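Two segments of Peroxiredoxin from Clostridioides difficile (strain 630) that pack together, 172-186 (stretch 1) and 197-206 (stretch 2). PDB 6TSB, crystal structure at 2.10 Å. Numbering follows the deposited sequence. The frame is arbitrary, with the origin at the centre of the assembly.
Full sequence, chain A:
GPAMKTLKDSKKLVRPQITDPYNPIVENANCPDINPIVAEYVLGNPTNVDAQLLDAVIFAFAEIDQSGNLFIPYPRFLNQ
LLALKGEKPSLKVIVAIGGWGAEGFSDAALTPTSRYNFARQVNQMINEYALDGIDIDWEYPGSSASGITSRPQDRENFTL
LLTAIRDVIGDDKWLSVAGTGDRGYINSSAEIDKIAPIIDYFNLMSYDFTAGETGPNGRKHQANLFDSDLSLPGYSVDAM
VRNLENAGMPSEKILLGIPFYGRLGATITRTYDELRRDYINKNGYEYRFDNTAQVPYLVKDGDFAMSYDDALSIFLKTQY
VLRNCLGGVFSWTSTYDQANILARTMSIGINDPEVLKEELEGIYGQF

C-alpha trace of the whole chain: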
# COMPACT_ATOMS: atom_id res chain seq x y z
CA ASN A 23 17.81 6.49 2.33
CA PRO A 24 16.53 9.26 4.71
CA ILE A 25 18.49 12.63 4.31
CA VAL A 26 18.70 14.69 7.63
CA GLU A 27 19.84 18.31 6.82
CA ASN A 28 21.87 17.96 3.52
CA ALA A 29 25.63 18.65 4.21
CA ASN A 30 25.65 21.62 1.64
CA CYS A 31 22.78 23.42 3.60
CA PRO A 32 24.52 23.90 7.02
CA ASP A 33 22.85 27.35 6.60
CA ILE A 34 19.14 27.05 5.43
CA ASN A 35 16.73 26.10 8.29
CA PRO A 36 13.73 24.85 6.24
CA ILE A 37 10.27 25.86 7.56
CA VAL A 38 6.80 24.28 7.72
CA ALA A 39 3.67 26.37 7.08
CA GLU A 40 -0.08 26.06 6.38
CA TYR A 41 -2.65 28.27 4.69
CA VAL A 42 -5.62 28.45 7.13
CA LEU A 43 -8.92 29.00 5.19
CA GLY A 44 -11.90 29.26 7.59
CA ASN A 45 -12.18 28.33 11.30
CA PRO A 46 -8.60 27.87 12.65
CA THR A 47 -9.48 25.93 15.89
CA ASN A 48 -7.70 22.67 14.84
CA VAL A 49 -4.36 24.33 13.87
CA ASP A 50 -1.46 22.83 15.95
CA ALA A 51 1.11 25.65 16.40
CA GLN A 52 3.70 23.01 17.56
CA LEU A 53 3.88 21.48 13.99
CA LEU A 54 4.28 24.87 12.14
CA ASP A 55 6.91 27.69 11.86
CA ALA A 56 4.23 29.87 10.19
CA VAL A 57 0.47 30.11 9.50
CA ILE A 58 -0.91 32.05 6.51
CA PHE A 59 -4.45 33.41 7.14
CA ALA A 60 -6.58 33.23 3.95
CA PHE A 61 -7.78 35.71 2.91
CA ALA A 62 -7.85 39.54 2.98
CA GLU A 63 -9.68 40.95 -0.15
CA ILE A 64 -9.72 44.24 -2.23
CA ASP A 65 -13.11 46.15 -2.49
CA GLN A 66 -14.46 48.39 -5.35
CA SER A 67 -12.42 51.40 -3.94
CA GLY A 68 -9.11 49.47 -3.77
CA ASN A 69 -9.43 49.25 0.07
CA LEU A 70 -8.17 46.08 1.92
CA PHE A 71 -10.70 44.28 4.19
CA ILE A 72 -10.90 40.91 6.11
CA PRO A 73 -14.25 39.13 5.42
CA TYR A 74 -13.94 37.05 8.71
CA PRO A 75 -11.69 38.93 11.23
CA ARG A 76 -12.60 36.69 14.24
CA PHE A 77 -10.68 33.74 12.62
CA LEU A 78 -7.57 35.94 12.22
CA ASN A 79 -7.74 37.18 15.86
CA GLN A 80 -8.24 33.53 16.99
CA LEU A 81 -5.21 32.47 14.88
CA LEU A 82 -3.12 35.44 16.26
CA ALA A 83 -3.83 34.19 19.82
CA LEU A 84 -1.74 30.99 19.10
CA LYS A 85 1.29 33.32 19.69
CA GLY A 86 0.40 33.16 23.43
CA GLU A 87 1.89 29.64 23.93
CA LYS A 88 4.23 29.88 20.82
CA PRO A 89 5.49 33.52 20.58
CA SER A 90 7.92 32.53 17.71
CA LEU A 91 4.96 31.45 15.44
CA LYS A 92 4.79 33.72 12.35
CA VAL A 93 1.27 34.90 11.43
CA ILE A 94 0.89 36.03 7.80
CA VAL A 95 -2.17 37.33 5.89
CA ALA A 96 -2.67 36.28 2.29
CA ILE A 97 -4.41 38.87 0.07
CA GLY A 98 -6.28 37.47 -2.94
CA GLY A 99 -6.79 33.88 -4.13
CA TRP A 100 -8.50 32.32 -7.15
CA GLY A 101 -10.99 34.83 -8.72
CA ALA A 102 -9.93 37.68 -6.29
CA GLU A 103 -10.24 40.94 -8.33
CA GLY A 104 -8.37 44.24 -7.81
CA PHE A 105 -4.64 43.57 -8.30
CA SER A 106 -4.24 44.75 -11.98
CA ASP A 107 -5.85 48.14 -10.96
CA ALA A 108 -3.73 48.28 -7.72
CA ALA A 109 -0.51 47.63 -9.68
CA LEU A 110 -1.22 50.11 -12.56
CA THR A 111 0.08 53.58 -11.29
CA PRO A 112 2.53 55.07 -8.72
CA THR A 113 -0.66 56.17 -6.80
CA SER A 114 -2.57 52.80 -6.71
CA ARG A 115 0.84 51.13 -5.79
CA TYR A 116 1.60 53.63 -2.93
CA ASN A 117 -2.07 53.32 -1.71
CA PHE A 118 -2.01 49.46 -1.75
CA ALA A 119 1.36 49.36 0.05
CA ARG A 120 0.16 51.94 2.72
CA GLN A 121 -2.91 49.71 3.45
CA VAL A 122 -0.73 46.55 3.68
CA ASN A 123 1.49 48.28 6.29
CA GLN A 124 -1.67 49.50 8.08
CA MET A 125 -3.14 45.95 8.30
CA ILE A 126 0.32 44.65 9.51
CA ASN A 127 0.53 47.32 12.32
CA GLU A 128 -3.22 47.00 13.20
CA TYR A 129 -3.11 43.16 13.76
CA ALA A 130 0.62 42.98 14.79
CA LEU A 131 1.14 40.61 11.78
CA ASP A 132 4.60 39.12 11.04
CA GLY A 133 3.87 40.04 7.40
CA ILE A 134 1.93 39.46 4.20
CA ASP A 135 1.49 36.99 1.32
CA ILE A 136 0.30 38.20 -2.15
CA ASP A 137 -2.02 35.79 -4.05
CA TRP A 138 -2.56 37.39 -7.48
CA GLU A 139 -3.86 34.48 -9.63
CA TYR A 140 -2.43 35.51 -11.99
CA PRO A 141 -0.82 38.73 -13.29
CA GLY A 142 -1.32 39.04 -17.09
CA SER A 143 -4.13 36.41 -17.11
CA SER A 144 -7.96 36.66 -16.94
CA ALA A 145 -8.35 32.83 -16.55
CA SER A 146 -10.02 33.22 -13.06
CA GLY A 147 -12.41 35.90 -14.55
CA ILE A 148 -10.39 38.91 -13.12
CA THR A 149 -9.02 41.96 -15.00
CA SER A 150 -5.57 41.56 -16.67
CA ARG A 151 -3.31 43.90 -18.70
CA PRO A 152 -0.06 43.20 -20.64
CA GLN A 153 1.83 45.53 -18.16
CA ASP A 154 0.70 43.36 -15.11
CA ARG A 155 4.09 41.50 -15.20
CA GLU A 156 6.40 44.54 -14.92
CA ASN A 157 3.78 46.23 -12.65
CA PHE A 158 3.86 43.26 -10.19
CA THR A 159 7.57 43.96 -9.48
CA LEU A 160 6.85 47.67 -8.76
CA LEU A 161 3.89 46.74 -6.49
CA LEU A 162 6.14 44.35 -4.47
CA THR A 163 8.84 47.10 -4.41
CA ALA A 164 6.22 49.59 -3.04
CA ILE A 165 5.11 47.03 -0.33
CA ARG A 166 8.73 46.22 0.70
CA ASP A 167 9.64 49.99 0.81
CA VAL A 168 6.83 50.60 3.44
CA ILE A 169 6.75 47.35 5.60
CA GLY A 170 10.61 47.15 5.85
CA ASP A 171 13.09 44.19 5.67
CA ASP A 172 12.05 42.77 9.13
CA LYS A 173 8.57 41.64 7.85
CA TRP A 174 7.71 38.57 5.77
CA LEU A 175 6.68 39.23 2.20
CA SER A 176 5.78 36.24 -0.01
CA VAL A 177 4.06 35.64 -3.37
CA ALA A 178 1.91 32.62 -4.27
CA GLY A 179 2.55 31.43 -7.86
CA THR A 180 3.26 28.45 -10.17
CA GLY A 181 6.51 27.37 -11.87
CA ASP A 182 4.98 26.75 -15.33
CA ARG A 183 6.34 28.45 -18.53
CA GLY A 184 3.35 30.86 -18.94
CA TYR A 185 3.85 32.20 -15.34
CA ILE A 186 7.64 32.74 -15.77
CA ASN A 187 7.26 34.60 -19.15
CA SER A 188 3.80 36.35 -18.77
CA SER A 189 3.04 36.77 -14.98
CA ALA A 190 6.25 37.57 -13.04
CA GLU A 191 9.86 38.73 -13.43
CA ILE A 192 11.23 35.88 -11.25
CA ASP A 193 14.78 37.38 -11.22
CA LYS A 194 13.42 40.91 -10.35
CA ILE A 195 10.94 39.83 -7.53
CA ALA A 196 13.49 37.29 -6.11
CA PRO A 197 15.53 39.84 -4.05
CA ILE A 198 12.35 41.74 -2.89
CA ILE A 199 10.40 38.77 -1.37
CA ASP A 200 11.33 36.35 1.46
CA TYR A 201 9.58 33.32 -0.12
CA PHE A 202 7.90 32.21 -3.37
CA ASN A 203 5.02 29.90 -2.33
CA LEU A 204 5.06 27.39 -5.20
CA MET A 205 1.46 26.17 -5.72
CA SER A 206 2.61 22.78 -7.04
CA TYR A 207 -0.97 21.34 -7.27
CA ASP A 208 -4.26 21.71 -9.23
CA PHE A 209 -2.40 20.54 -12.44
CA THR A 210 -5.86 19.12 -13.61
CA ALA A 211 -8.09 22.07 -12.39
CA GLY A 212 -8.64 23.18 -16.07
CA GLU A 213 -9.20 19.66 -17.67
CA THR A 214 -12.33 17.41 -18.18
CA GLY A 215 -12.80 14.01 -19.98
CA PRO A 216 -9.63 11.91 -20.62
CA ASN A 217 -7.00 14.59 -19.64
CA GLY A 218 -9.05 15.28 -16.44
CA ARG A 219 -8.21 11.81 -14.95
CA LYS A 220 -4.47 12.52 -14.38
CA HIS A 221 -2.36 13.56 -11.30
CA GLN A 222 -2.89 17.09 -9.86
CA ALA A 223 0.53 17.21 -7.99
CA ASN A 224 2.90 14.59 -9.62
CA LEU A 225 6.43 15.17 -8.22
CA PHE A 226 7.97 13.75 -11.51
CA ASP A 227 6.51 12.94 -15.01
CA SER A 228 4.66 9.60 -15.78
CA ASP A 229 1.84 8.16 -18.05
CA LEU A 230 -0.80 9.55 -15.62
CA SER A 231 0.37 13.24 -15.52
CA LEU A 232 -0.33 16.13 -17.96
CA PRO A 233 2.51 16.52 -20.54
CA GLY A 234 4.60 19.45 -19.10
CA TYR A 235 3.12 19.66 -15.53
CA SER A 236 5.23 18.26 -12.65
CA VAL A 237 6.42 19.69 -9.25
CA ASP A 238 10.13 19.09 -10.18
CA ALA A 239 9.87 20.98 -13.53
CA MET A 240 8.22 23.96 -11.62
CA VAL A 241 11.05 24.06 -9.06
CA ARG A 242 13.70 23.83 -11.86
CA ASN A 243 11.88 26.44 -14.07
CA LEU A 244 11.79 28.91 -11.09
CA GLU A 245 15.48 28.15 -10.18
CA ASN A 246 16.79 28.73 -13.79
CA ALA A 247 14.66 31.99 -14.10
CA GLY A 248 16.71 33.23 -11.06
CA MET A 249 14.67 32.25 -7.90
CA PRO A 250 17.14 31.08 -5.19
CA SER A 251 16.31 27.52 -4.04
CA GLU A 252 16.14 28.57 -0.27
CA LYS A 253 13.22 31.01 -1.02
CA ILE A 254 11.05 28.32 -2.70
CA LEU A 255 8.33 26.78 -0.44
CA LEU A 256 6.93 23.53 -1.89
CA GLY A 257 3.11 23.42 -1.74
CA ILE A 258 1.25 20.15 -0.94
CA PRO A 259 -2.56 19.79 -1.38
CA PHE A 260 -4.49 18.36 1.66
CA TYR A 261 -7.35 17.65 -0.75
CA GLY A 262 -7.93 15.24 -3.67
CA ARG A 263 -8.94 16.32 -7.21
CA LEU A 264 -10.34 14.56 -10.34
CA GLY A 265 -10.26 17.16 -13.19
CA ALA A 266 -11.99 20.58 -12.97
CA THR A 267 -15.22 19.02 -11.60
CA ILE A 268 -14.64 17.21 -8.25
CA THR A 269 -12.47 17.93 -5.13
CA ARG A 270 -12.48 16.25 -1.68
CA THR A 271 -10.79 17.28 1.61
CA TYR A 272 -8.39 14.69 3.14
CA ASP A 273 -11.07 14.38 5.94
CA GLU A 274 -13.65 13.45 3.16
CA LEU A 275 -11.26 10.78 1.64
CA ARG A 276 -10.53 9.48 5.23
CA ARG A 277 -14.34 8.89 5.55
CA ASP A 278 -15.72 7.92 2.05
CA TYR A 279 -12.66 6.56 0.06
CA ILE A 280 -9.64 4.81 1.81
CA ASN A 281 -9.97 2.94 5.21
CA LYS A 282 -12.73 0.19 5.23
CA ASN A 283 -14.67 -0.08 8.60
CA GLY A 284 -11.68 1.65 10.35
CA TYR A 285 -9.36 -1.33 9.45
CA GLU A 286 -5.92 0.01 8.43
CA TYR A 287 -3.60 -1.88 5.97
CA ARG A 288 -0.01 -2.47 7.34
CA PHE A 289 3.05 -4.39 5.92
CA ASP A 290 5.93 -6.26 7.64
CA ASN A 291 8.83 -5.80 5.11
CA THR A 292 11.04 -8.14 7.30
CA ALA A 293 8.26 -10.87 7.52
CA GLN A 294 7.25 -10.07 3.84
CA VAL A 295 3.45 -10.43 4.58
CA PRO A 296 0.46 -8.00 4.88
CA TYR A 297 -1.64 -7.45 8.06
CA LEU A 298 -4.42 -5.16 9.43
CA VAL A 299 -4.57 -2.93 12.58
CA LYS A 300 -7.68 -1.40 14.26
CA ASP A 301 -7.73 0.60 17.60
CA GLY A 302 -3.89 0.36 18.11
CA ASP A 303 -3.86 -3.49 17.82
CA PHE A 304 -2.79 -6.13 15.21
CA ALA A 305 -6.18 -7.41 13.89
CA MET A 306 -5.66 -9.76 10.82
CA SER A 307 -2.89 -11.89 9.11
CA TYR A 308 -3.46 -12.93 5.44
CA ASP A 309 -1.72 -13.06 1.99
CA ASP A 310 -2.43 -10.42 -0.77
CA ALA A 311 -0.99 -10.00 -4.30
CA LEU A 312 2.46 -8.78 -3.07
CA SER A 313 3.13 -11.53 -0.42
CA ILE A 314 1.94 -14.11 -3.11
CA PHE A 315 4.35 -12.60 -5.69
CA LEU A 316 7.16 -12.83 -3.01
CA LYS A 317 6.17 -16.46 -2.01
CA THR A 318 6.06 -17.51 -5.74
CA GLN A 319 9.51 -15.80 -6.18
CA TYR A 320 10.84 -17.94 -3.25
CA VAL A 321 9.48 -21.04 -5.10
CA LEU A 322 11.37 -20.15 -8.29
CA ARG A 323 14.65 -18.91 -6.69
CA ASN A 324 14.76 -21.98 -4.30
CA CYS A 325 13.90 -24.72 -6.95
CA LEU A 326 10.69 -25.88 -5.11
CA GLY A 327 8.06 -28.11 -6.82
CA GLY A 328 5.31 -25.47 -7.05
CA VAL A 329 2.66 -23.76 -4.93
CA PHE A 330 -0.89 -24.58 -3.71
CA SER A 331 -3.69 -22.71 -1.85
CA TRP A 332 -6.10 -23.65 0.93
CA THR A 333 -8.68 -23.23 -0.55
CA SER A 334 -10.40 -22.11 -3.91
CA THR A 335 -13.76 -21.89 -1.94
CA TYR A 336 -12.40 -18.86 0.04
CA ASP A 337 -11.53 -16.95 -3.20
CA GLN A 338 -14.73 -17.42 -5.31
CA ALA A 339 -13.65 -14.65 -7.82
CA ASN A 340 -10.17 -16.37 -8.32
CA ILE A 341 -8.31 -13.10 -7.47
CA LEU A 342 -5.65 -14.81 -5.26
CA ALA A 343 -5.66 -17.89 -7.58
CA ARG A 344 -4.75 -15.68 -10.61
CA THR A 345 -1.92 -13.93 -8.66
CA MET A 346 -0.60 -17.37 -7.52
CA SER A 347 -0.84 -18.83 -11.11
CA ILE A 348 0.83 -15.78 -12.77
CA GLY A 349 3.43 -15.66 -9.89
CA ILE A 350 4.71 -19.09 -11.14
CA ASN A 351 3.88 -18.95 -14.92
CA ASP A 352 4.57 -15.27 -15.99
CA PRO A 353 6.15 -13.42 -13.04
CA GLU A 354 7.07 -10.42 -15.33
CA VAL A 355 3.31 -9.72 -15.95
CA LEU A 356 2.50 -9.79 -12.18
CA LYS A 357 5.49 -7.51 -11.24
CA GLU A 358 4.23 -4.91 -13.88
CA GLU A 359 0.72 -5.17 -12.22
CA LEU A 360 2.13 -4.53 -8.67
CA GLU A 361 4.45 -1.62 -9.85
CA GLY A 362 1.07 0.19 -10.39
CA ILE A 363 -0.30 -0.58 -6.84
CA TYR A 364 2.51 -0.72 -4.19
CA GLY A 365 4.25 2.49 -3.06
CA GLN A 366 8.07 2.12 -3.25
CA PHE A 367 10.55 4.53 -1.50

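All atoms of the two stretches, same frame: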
# COMPACT_ATOMS: atom_id res chain seq x y z
N ASP A 172 12.33 43.64 7.96
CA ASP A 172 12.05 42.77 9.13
C ASP A 172 10.65 42.14 9.08
O ASP A 172 10.26 41.55 10.08
CB ASP A 172 12.17 43.54 10.44
CG ASP A 172 13.61 43.86 10.78
OD1 ASP A 172 14.48 42.99 10.55
OD2 ASP A 172 13.85 44.98 11.26
N LYS A 173 9.90 42.28 7.98
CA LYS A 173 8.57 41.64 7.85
C LYS A 173 8.60 40.67 6.66
O LYS A 173 9.31 40.90 5.65
CB LYS A 173 7.45 42.65 7.62
CG LYS A 173 7.20 43.67 8.73
CD LYS A 173 6.56 43.05 9.95
CE LYS A 173 6.51 43.99 11.14
NZ LYS A 173 6.06 43.25 12.33
N TRP A 174 7.84 39.61 6.80
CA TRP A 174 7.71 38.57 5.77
C TRP A 174 6.91 39.14 4.62
O TRP A 174 5.83 39.73 4.83
CB TRP A 174 7.06 37.35 6.41
CG TRP A 174 6.45 36.33 5.50
CD1 TRP A 174 5.56 36.51 4.48
CD2 TRP A 174 6.60 34.93 5.67
NE1 TRP A 174 5.17 35.30 3.98
CE2 TRP A 174 5.78 34.31 4.71
CE3 TRP A 174 7.34 34.14 6.56
CZ2 TRP A 174 5.70 32.92 4.60
CZ3 TRP A 174 7.24 32.78 6.46
CH2 TRP A 174 6.43 32.18 5.50
N LEU A 175 7.45 38.98 3.43
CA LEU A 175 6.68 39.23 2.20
C LEU A 175 6.85 37.98 1.35
O LEU A 175 7.98 37.53 1.23
CB LEU A 175 7.25 40.48 1.52
CG LEU A 175 6.72 40.74 0.11
CD1 LEU A 175 5.21 40.83 0.11
CD2 LEU A 175 7.33 42.01 -0.46
N SER A 176 5.76 37.45 0.81
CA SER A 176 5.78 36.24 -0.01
C SER A 176 4.76 36.40 -1.13
O SER A 176 3.89 37.26 -1.03
CB SER A 176 5.53 34.99 0.82
OG SER A 176 4.21 34.99 1.39
N VAL A 177 4.89 35.59 -2.15
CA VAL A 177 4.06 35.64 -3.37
C VAL A 177 3.69 34.19 -3.61
O VAL A 177 4.58 33.35 -3.49
CB VAL A 177 4.88 36.25 -4.51
CG1 VAL A 177 4.25 35.98 -5.88
CG2 VAL A 177 5.11 37.73 -4.27
N ALA A 178 2.43 33.94 -3.86
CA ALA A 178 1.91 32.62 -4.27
C ALA A 178 1.91 32.62 -5.79
O ALA A 178 1.29 33.55 -6.36
CB ALA A 178 0.51 32.41 -3.74
N GLY A 179 2.56 31.62 -6.40
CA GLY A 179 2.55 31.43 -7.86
C GLY A 179 2.90 30.01 -8.27
O GLY A 179 3.09 29.16 -7.39
N THR A 180 2.92 29.75 -9.57
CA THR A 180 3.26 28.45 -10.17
C THR A 180 4.65 28.57 -10.78
O THR A 180 5.24 29.68 -10.74
CB THR A 180 2.20 28.03 -11.19
OG1 THR A 180 2.37 28.88 -12.32
CG2 THR A 180 0.80 28.14 -10.64
N GLY A 181 5.18 27.44 -11.25
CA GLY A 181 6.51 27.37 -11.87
C GLY A 181 6.38 27.04 -13.34
O GLY A 181 7.40 26.68 -13.95
N ASP A 182 5.17 27.13 -13.91
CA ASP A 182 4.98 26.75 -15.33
C ASP A 182 5.51 27.89 -16.22
O ASP A 182 5.83 28.98 -15.68
CB ASP A 182 3.54 26.32 -15.61
CG ASP A 182 2.52 27.43 -15.81
OD1 ASP A 182 2.84 28.58 -15.51
OD2 ASP A 182 1.42 27.11 -16.28
N ARG A 183 5.65 27.60 -17.52
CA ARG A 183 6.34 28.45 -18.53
C ARG A 183 5.58 29.78 -18.65
O ARG A 183 6.23 30.82 -18.53
CB ARG A 183 6.41 27.75 -19.89
CG ARG A 183 7.34 26.54 -19.94
CD ARG A 183 8.84 26.77 -20.18
NE ARG A 183 9.61 25.54 -19.96
CZ ARG A 183 9.62 24.47 -20.77
NH1 ARG A 183 8.92 24.46 -21.89
NH2 ARG A 183 10.35 23.42 -20.45
N GLY A 184 4.28 29.71 -18.91
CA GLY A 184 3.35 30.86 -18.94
C GLY A 184 3.57 31.83 -17.79
O GLY A 184 3.60 33.04 -18.06
N TYR A 185 3.71 31.34 -16.55
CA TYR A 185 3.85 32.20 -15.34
C TYR A 185 5.23 32.87 -15.40
O TYR A 185 5.36 34.07 -15.05
CB TYR A 185 3.60 31.43 -14.02
CG TYR A 185 3.64 32.29 -12.77
CD1 TYR A 185 4.86 32.65 -12.20
CD2 TYR A 185 2.49 32.79 -12.17
CE1 TYR A 185 4.92 33.47 -11.09
CE2 TYR A 185 2.54 33.60 -11.05
CZ TYR A 185 3.76 33.96 -10.52
OH TYR A 185 3.85 34.78 -9.44
N ILE A 186 6.27 32.16 -15.82
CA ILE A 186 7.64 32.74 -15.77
C ILE A 186 7.79 33.84 -16.82
O ILE A 186 8.51 34.84 -16.52
CB ILE A 186 8.71 31.65 -15.88
CG1 ILE A 186 8.73 30.84 -14.59
CG2 ILE A 186 10.08 32.25 -16.20
CD1 ILE A 186 8.93 29.38 -14.80
N PRO A 197 14.89 39.14 -5.15
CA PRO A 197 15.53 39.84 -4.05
C PRO A 197 14.59 40.69 -3.18
O PRO A 197 15.02 41.10 -2.08
CB PRO A 197 16.58 40.74 -4.72
CG PRO A 197 16.04 40.97 -6.12
CD PRO A 197 15.27 39.70 -6.46
N ILE A 198 13.35 40.92 -3.63
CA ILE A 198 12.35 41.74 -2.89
C ILE A 198 11.68 40.87 -1.82
O ILE A 198 11.54 41.34 -0.68
CB ILE A 198 11.31 42.37 -3.82
CG1 ILE A 198 11.94 43.31 -4.85
CG2 ILE A 198 10.26 43.11 -3.00
CD1 ILE A 198 11.08 43.52 -6.09
N ILE A 199 11.23 39.68 -2.22
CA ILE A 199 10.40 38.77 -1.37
C ILE A 199 11.27 37.89 -0.49
O ILE A 199 12.46 37.73 -0.76
CB ILE A 199 9.47 37.93 -2.26
CG1 ILE A 199 10.21 36.82 -3.01
CG2 ILE A 199 8.72 38.83 -3.22
CD1 ILE A 199 9.31 36.07 -3.98
N ASP A 200 10.67 37.30 0.54
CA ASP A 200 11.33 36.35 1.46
C ASP A 200 11.09 34.93 0.94
O ASP A 200 12.01 34.11 1.04
CB ASP A 200 10.79 36.50 2.88
CG ASP A 200 11.16 37.83 3.50
OD1 ASP A 200 12.31 37.98 3.86
OD2 ASP A 200 10.31 38.71 3.57
N TYR A 201 9.94 34.67 0.36
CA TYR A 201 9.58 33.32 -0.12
C TYR A 201 8.70 33.44 -1.36
O TYR A 201 7.93 34.39 -1.47
CB TYR A 201 8.83 32.54 0.96
CG TYR A 201 9.67 32.21 2.17
CD1 TYR A 201 10.64 31.22 2.11
CD2 TYR A 201 9.49 32.85 3.38
CE1 TYR A 201 11.44 30.92 3.21
CE2 TYR A 201 10.24 32.54 4.50
CZ TYR A 201 11.23 31.58 4.41
OH TYR A 201 11.98 31.23 5.49
N PHE A 202 8.83 32.46 -2.25
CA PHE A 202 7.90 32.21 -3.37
C PHE A 202 7.19 30.92 -3.00
O PHE A 202 7.91 29.92 -2.78
CB PHE A 202 8.65 32.10 -4.70
CG PHE A 202 7.73 31.94 -5.88
CD1 PHE A 202 7.20 30.70 -6.21
CD2 PHE A 202 7.36 33.03 -6.64
CE1 PHE A 202 6.35 30.54 -7.29
CE2 PHE A 202 6.50 32.87 -7.72
CZ PHE A 202 6.00 31.64 -8.05
N ASN A 203 5.88 31.00 -2.81
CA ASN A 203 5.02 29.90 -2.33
C ASN A 203 4.54 29.17 -3.58
O ASN A 203 3.50 29.58 -4.21
CB ASN A 203 3.87 30.37 -1.42
CG ASN A 203 4.35 31.03 -0.13
OD1 ASN A 203 5.56 31.09 0.14
ND2 ASN A 203 3.40 31.56 0.64
N LEU A 204 5.31 28.14 -3.96
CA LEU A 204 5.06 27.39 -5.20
C LEU A 204 3.80 26.57 -5.00
O LEU A 204 3.84 25.60 -4.24
CB LEU A 204 6.29 26.53 -5.54
CG LEU A 204 6.06 25.45 -6.59
CD1 LEU A 204 5.48 26.01 -7.87
CD2 LEU A 204 7.35 24.70 -6.89
N MET A 205 2.76 26.89 -5.74
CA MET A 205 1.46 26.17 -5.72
C MET A 205 1.53 25.00 -6.68
O MET A 205 0.93 25.04 -7.77
CB MET A 205 0.30 27.11 -6.04
CG MET A 205 0.14 28.15 -4.90
SD MET A 205 -1.30 29.22 -5.06
CE MET A 205 -1.08 29.83 -6.74
N SER A 206 2.25 23.97 -6.25
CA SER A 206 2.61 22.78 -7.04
C SER A 206 1.48 21.78 -6.91
O SER A 206 1.74 20.69 -6.39
CB SER A 206 3.94 22.23 -6.58
OG SER A 206 4.22 22.57 -5.22

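What fills the apolar centre of the contact? On one face of the sheet lie Val177 and Phe202, paired across the strands, with Gly179 and Leu204 next along. The Val177 side chain meets Ile199 through CG2 to Ile199 CG2 at 3.9 Å, and its CG1 lies 4.3 Å from Phe202 CE2. Leu175 extends this patch toward the start of the strand, its CD2 sitting 4.0 Å from Ile198 CG2. Branched aliphatic chains suit this place, since they pack against one another and bring in no polar groups that would need partners. Together the two stretches bury 813 Å², counting both sides.

How is room made for the Phe202 ring? With chi1 at t, the ring reaches over the neighbouring strand, so that Val177 O lies over one of its faces and Phe202 CZ comes within 3.5 Å of Gly179 CA. Glycine fits here because a CB on residue 179 would fall 2.6 Å from Phe202 CZ, a clash. Tyr185, from the start of the helix that follows, approaches the same ring obliquely, with Tyr185 CE1 3.7 Å from Phe202 CZ and the two planes at 75°. The start of that helix is steadied by Asp182 at its N-cap, where Asp182 OD1 accepts a hydrogen bond from Tyr185 N at 3.1 Å. Beyond the ring, Leu204 CD1 packs 3.7 Å from Gly181 N.

What occupies the other face of the sheet? Here Ser176 pairs with Tyr201 and Ala178 with Asn203, a more mixed surface. The Trp174 side chain swings nearer at its end, and Tyr201 CE2 lies over one face of its ring, 3.6 Å from Trp174 CZ3; the two ring planes meet at 47°. Trp174 NE1 also donates to Ser176 OG at 2.8 Å, tying the indole back to its own strand. Ser176 and Ala178 are small, and Ala178 CB lies 3.9 Å from Met205 SD, while Ser176 CB is 4.1 Å from Tyr201 CB. Asn203 is less fully served, for its OD1 is buried with no partner in the model, although its ND2 is hydrogen-bonded elsewhere in the structure.

Which polar bonds join the strands and close the edge? The strands run parallel, at 26° to each other, and backbone bonds alternate between them. Asn203 N donates to Val177 O at 2.8 Å and Met205 N to Gly179 O at 2.8 Å, both nearly straight; in return Gly179 N reaches Asn203 O at 3.1 Å, while Val177 N to Tyr201 O, at 3.3 Å, is weak. The CA of Ser176 adds a CA-H...O contact to Tyr201 O at 3.2 Å. At the outer end Asp200 continues the ladder with both backbone and side chain: its N donates to Leu175 O at 2.8 Å, and Leu175 N donates to Asp200 OD2 at 2.9 Å. Aspartate suits this position because its CB points toward the other strand and its carboxylate supplies the acceptor for that amide.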